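Long-range contact in protein BZZ1 (Saccharomyces cerevisiae, PDB 1ZUU), which plays a role in endocytosis and vacuolar trafficking and works with type I myosins to restore actin polarity after salt stress: residues D24-V29 against I40-T45. Residues are numbered along the deposited sequence; the frame is centred on the assembly and turned at random.
Sequences DKISLV and INNDTT
Ser27 and Asn41 form the hydrogen-bonded pair at the middle of an antiparallel hairpin. Ser27 N donates to Asn41 O at 2.9 Å, and Asn41 N returns a bond to Ser27 O. Their side chains share one face of the sheet. There Asn41 ND2 donates to Ser27 OG at 2.9 Å, with OG close to the amide plane. Asn41 OD1 is hydrogen-bonded to Thr48 OG1, so both ends of the amide are held. Val29 CG2 lies 3.4 Å from Asn41 ND2, and the two side chains cross at about a right angle. A water sits between Asn41 ND2 and Leu28 O through weak bonds.

The side of Ile26 and Asn42 is the buried one. There Ile26 CG2 meets Ile40 CD1 at 3.9 Å. Asn42 CG is anti to its backbone N (chi1 -175°), which puts it on the side of Asp24. Its ND2 donates to Asp24 OD2 at 3.0 Å, arriving from above the carboxylate plane, and also to Thr19 O. Asp24 OD2 has a further donor in Thr21 N. Asn42 OD1 accepts from Thr45 N, three residues on, an Asx motif; the N-H comes from above the carbonyl plane.

The Ser27 and Asn41 face, with Val29, is more open, as are residues 43-45. Lys25 N donates to Thr44 OG1 at 2.8 Å, almost straight at 177°. Lys25 O accepts from Asp43 N at 2.8 Å and, weakly, from Thr44 N.

In this first SH3 domain, the n-Src loop joins the two strands, and 43-45 begin the distal loop. Strand 37-42 lies between 26-28 and 47-52. Ile20 covers Ile40 and Asn42, while Ile56 of strand 56-57 packs on Ile26 and Ile40.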
loop_
_atom_site.group_PDB
_atom_site.type_symbol
_atom_site.label_atom_id
_atom_site.label_comp_id
_atom_site.label_asym_id
_atom_site.label_seq_id
_atom_site.Cartn_x
_atom_site.Cartn_y
_atom_site.Cartn_z
ATOM N N ASP A 24 1.347 -5.488 8.306
ATOM C CA ASP A 24 0.548 -4.254 8.510
ATOM C C ASP A 24 -0.902 -4.528 8.068
ATOM O O ASP A 24 -1.168 -5.254 7.083
ATOM C CB ASP A 24 1.142 -3.136 7.702
ATOM C CG ASP A 24 2.486 -2.599 8.251
ATOM O OD1 ASP A 24 2.852 -2.957 9.402
ATOM O OD2 ASP A 24 3.130 -1.815 7.504
ATOM N N LYS A 25 -1.814 -3.888 8.772
ATOM C CA LYS A 25 -3.241 -3.943 8.416
ATOM C C LYS A 25 -3.540 -2.818 7.406
ATOM O O LYS A 25 -3.228 -1.662 7.670
ATOM C CB LYS A 25 -4.118 -3.707 9.681
ATOM C CG LYS A 25 -4.300 -4.790 10.595
ATOM C CD LYS A 25 -3.122 -5.354 11.283
ATOM C CE LYS A 25 -3.535 -6.276 12.440
ATOM N NZ LYS A 25 -2.408 -6.806 13.104
ATOM N N ILE A 26 -4.098 -3.206 6.254
ATOM C CA ILE A 26 -4.293 -2.266 5.160
ATOM C C ILE A 26 -5.759 -2.312 4.682
ATOM O O ILE A 26 -6.483 -3.311 4.935
ATOM C CB ILE A 26 -3.316 -2.486 3.987
ATOM C CG1 ILE A 26 -3.567 -3.835 3.292
ATOM C CG2 ILE A 26 -1.861 -2.330 4.477
ATOM C CD1 ILE A 26 -2.724 -4.047 2.030
ATOM N N SER A 27 -6.137 -1.297 3.938
ATOM C CA SER A 27 -7.465 -1.238 3.318
ATOM C C SER A 27 -7.330 -0.491 1.975
ATOM O O SER A 27 -6.484 0.366 1.781
ATOM C CB SER A 27 -8.454 -0.514 4.221
ATOM O OG SER A 27 -8.092 0.828 4.397
ATOM N N LEU A 28 -8.208 -0.880 1.051
ATOM C CA LEU A 28 -8.171 -0.270 -0.296
ATOM C C LEU A 28 -8.793 1.140 -0.301
ATOM O O LEU A 28 -9.834 1.367 0.298
ATOM C CB LEU A 28 -8.938 -1.172 -1.221
ATOM C CG LEU A 28 -8.972 -0.840 -2.736
ATOM C CD1 LEU A 28 -7.560 -0.787 -3.326
ATOM C CD2 LEU A 28 -9.855 -1.815 -3.463
ATOM N N VAL A 29 -8.166 2.039 -1.073
ATOM C CA VAL A 29 -8.765 3.310 -1.443
ATOM C C VAL A 29 -9.191 3.267 -2.932
ATOM O O VAL A 29 -10.326 3.583 -3.270
ATOM C CB VAL A 29 -7.833 4.511 -1.202
ATOM C CG1 VAL A 29 -8.454 5.812 -1.733
ATOM C CG2 VAL A 29 -7.436 4.594 0.248
ATOM N N ILE A 40 -3.918 2.934 -0.992
ATOM C CA ILE A 40 -4.367 2.212 0.173
ATOM C C ILE A 40 -4.282 3.143 1.415
ATOM O O ILE A 40 -3.594 4.156 1.419
ATOM C CB ILE A 40 -3.529 0.904 0.424
ATOM C CG1 ILE A 40 -2.073 1.255 0.724
ATOM C CG2 ILE A 40 -3.678 -0.063 -0.721
ATOM C CD1 ILE A 40 -1.319 0.109 1.426
ATOM N N ASN A 41 -4.930 2.639 2.467
ATOM C CA ASN A 41 -4.656 3.071 3.828
ATOM C C ASN A 41 -3.827 1.986 4.531
ATOM O O ASN A 41 -4.129 0.797 4.357
ATOM C CB ASN A 41 -5.935 3.298 4.612
ATOM C CG ASN A 41 -6.927 4.167 3.878
ATOM O OD1 ASN A 41 -6.696 5.353 3.657
ATOM N ND2 ASN A 41 -8.011 3.540 3.404
ATOM N N ASN A 42 -2.867 2.404 5.314
ATOM C CA ASN A 42 -2.154 1.515 6.225
ATOM C C ASN A 42 -2.682 1.882 7.610
ATOM O O ASN A 42 -2.309 2.895 8.171
ATOM C CB ASN A 42 -0.648 1.698 6.082
ATOM C CG ASN A 42 0.152 0.723 6.913
ATOM O OD1 ASN A 42 -0.333 0.238 7.955
ATOM N ND2 ASN A 42 1.368 0.385 6.453
ATOM N N ASP A 43 -3.592 1.030 8.145
ATOM C CA ASP A 43 -4.154 1.322 9.461
ATOM C C ASP A 43 -3.146 1.036 10.570
ATOM O O ASP A 43 -3.288 1.630 11.665
ATOM C CB ASP A 43 -5.501 0.626 9.703
ATOM C CG ASP A 43 -6.687 1.285 8.971
ATOM O OD1 ASP A 43 -6.498 2.362 8.366
ATOM O OD2 ASP A 43 -7.815 0.712 9.010
ATOM N N THR A 44 -2.168 0.188 10.356
ATOM C CA THR A 44 -1.101 0.018 11.348
ATOM C C THR A 44 -0.345 1.321 11.556
ATOM O O THR A 44 -0.042 1.718 12.693
ATOM C CB THR A 44 -0.166 -1.119 10.948
ATOM O OG1 THR A 44 -0.922 -2.343 10.989
ATOM C CG2 THR A 44 1.043 -1.197 11.855
ATOM N N THR A 45 0.005 2.033 10.465
ATOM C CA THR A 45 0.824 3.238 10.577
ATOM C C THR A 45 -0.014 4.535 10.636
ATOM O O THR A 45 0.540 5.564 11.064
ATOM C CB THR A 45 1.798 3.319 9.393
ATOM O OG1 THR A 45 1.026 3.519 8.237
ATOM C CG2 THR A 45 2.670 2.084 9.291
HETATM O O HOH W 1 -10.638 3.645 2.599
#